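Local coordinates for hypothetical protein DUF871 (Enterococcus faecalis, PDB 2P0O) that is of unknown function but probably acts as a 6-phospho-N-acetylmuramidase, with a TIM-barrel N-terminal domain, at residues D115-S121 with R140-N146. Sequence-based numbering, arbitrary orientation.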
loop_
_atom_site.group_PDB
_atom_site.type_symbol
_atom_site.label_atom_id
_atom_site.label_comp_id
_atom_site.label_asym_id
_atom_site.label_seq_id
_atom_site.Cartn_x
_atom_site.Cartn_y
_atom_site.Cartn_z
ATOM N N ASP A 115 -4.343 5.692 -21.232
ATOM C CA ASP A 115 -4.122 4.390 -20.618
ATOM C C ASP A 115 -5.428 3.639 -20.611
ATOM O O ASP A 115 -6.506 4.249 -20.511
ATOM C CB ASP A 115 -3.584 4.511 -19.194
ATOM C CG ASP A 115 -2.234 5.225 -19.134
ATOM O OD1 ASP A 115 -1.414 5.066 -20.072
ATOM O OD2 ASP A 115 -2.002 5.958 -18.146
ATOM N N ILE A 116 -5.316 2.319 -20.759
ATOM C CA ILE A 116 -6.473 1.426 -20.808
ATOM C C ILE A 116 -6.415 0.420 -19.652
ATOM O O ILE A 116 -5.434 -0.308 -19.491
ATOM C CB ILE A 116 -6.577 0.746 -22.197
ATOM C CG1 ILE A 116 -6.976 1.781 -23.270
ATOM C CG2 ILE A 116 -7.559 -0.439 -22.189
ATOM C CD1 ILE A 116 -8.316 2.508 -23.005
ATOM N N GLY A 117 -7.452 0.437 -18.821
ATOM C CA GLY A 117 -7.568 -0.476 -17.701
ATOM C C GLY A 117 -8.199 -1.770 -18.175
ATOM O O GLY A 117 -9.247 -1.762 -18.819
ATOM N N LEU A 118 -7.526 -2.879 -17.885
ATOM C CA LEU A 118 -8.086 -4.215 -18.087
ATOM C C LEU A 118 -8.424 -4.836 -16.724
ATOM O O LEU A 118 -7.983 -4.355 -15.669
ATOM C CB LEU A 118 -7.106 -5.110 -18.832
ATOM C CG LEU A 118 -6.455 -4.522 -20.082
ATOM C CD1 LEU A 118 -5.360 -5.463 -20.553
ATOM C CD2 LEU A 118 -7.514 -4.321 -21.171
ATOM N N ASN A 119 -9.218 -5.891 -16.768
ATOM C CA ASN A 119 -9.579 -6.611 -15.580
ATOM C C ASN A 119 -8.610 -7.798 -15.462
ATOM O O ASN A 119 -8.650 -8.716 -16.260
ATOM C CB ASN A 119 -11.049 -7.030 -15.671
ATOM C CG ASN A 119 -11.526 -7.786 -14.427
ATOM O OD1 ASN A 119 -10.728 -8.380 -13.694
ATOM N ND2 ASN A 119 -12.825 -7.747 -14.180
ATOM N N ALA A 120 -7.709 -7.743 -14.488
ATOM C CA ALA A 120 -6.657 -8.761 -14.320
ATOM C C ALA A 120 -7.184 -10.198 -14.281
ATOM O O ALA A 120 -6.569 -11.096 -14.859
ATOM C CB ALA A 120 -5.803 -8.454 -13.097
ATOM N N SER A 121 -8.357 -10.395 -13.674
ATOM C CA SER A 121 -8.957 -11.713 -13.483
ATOM C C SER A 121 -9.688 -12.289 -14.691
ATOM O O SER A 121 -9.831 -13.504 -14.786
ATOM C CB SER A 121 -9.951 -11.667 -12.325
ATOM O OG SER A 121 -9.342 -11.042 -11.210
ATOM N N ARG A 140 0.753 1.050 -22.579
ATOM C CA ARG A 140 -0.347 1.790 -21.956
ATOM C C ARG A 140 -1.521 0.954 -21.437
ATOM O O ARG A 140 -2.595 1.478 -21.142
ATOM C CB ARG A 140 -0.786 2.896 -22.888
ATOM C CG ARG A 140 0.343 3.879 -22.998
ATOM C CD ARG A 140 -0.074 5.039 -23.707
ATOM N NE ARG A 140 -0.655 6.063 -22.860
ATOM C CZ ARG A 140 -0.906 7.264 -23.350
ATOM N NH1 ARG A 140 -0.609 7.497 -24.617
ATOM N NH2 ARG A 140 -1.439 8.213 -22.607
ATOM N N LEU A 141 -1.290 -0.349 -21.318
ATOM C CA LEU A 141 -2.306 -1.274 -20.884
ATOM C C LEU A 141 -2.048 -1.632 -19.437
ATOM O O LEU A 141 -0.937 -2.052 -19.095
ATOM C CB LEU A 141 -2.295 -2.529 -21.755
ATOM C CG LEU A 141 -2.733 -2.353 -23.219
ATOM C CD1 LEU A 141 -2.630 -3.671 -24.003
ATOM C CD2 LEU A 141 -4.127 -1.710 -23.343
ATOM N N GLU A 142 -3.055 -1.438 -18.584
ATOM C CA GLU A 142 -2.900 -1.671 -17.149
ATOM C C GLU A 142 -3.882 -2.740 -16.724
ATOM O O GLU A 142 -5.097 -2.551 -16.849
ATOM C CB GLU A 142 -3.144 -0.380 -16.362
ATOM C CG GLU A 142 -2.228 0.744 -16.818
ATOM C CD GLU A 142 -2.379 2.058 -16.068
ATOM O OE1 GLU A 142 -3.300 2.221 -15.228
ATOM O OE2 GLU A 142 -1.530 2.943 -16.311
ATOM N N ALA A 143 -3.375 -3.875 -16.257
ATOM C CA ALA A 143 -4.268 -4.926 -15.802
ATOM C C ALA A 143 -4.511 -4.669 -14.328
ATOM O O ALA A 143 -3.571 -4.761 -13.530
ATOM C CB ALA A 143 -3.648 -6.299 -16.039
ATOM N N TRP A 144 -5.745 -4.289 -13.992
ATOM C CA TRP A 144 -6.144 -3.992 -12.600
ATOM C C TRP A 144 -6.873 -5.153 -11.958
ATOM O O TRP A 144 -7.865 -5.682 -12.502
ATOM C CB TRP A 144 -7.080 -2.784 -12.515
ATOM C CG TRP A 144 -6.445 -1.493 -12.763
ATOM C CD1 TRP A 144 -5.974 -1.031 -13.962
ATOM C CD2 TRP A 144 -6.208 -0.453 -11.808
ATOM N NE1 TRP A 144 -5.451 0.221 -13.810
ATOM C CE2 TRP A 144 -5.571 0.606 -12.501
ATOM C CE3 TRP A 144 -6.434 -0.326 -10.429
ATOM C CZ2 TRP A 144 -5.193 1.801 -11.874
ATOM C CZ3 TRP A 144 -6.047 0.861 -9.790
ATOM C CH2 TRP A 144 -5.431 1.904 -10.514
ATOM N N HIS A 145 -6.391 -5.552 -10.790
ATOM C CA HIS A 145 -7.131 -6.501 -9.977
ATOM C C HIS A 145 -8.330 -5.814 -9.379
ATOM O O HIS A 145 -8.415 -4.590 -9.343
ATOM C CB HIS A 145 -6.245 -7.016 -8.865
ATOM C CG HIS A 145 -5.248 -8.019 -9.335
ATOM N ND1 HIS A 145 -5.566 -9.350 -9.509
ATOM C CD2 HIS A 145 -3.942 -7.891 -9.657
ATOM C CE1 HIS A 145 -4.496 -9.996 -9.937
ATOM N NE2 HIS A 145 -3.498 -9.132 -10.033
ATOM N N ASN A 146 -9.267 -6.614 -8.933
ATOM C CA ASN A 146 -10.421 -6.130 -8.254
ATOM C C ASN A 146 -10.157 -5.985 -6.779
ATOM O O ASN A 146 -9.092 -6.402 -6.295
ATOM C CB ASN A 146 -11.539 -7.131 -8.462
ATOM C CG ASN A 146 -11.978 -7.214 -9.912
ATOM O OD1 ASN A 146 -11.948 -6.227 -10.638
ATOM N ND2 ASN A 146 -12.451 -8.395 -10.322
HETATM O O HOH W 1 -8.817 -9.567 -9.047
#
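The methyl of Ala120 sits squarely over the centre of the His145 imidazole, CB 3.6 Å from the ring centroid and 7° off the normal, a CH-pi contact. The same CB reaches back to the CB of Ala143 at 4.2 Å, so one small bump fills the angle between ring and strand. At the ring's edge, in its plane, a water bridges ND1 of His145, OG of Ser121 and the backbone N of Asn146, while NE2 is hydrogen-bonded to OD1 of Asn164; polar contacts on both ring nitrogens should help fix its rotation.

Behind this end, strands 115-119 and 141-144 run parallel, their neighbouring places in the eight-stranded TIM barrel bridged by helix 125-133 in a beta-alpha-beta crossover. Five backbone hydrogen bonds zip them together, from Ile116 N to Arg140 O through to Ala120 N to Trp144 O; Leu118 N to Glu142 O is 2.7 Å and nearly straight. On the face carrying Ile116, Leu118, Leu141 and Ala143, the side chains of Ile116 and Leu141 lie alongside each other, CB of Ile116 3.7 Å from CD2 of Leu141, and helix 104-111 packs on Ile116 and Leu118.

On the face of Glu142 and Trp144, Gly117 presents bare backbone to the indole of Trp144, whose CD1 comes to 4.1 Å from CA of Gly117; Phe175 stacks on the indole and Tyr220 meets it edge-to-face. Trp144 also reaches back along its own strand, NE1 giving a hydrogen bond to OE1 of Glu142. OE2 of Glu142 lies 3.6 Å from OD2 of Asp115, a like-charge approach probably eased by Lys65, which salt-bridges Asp115. Arg140, bent at chi3 (89°), swings NE to OD1 of Asp115 at 3.1 Å, a salt bridge; OD1 sits in the guanidinium plane, whereas NE comes at the carboxylate from above its plane.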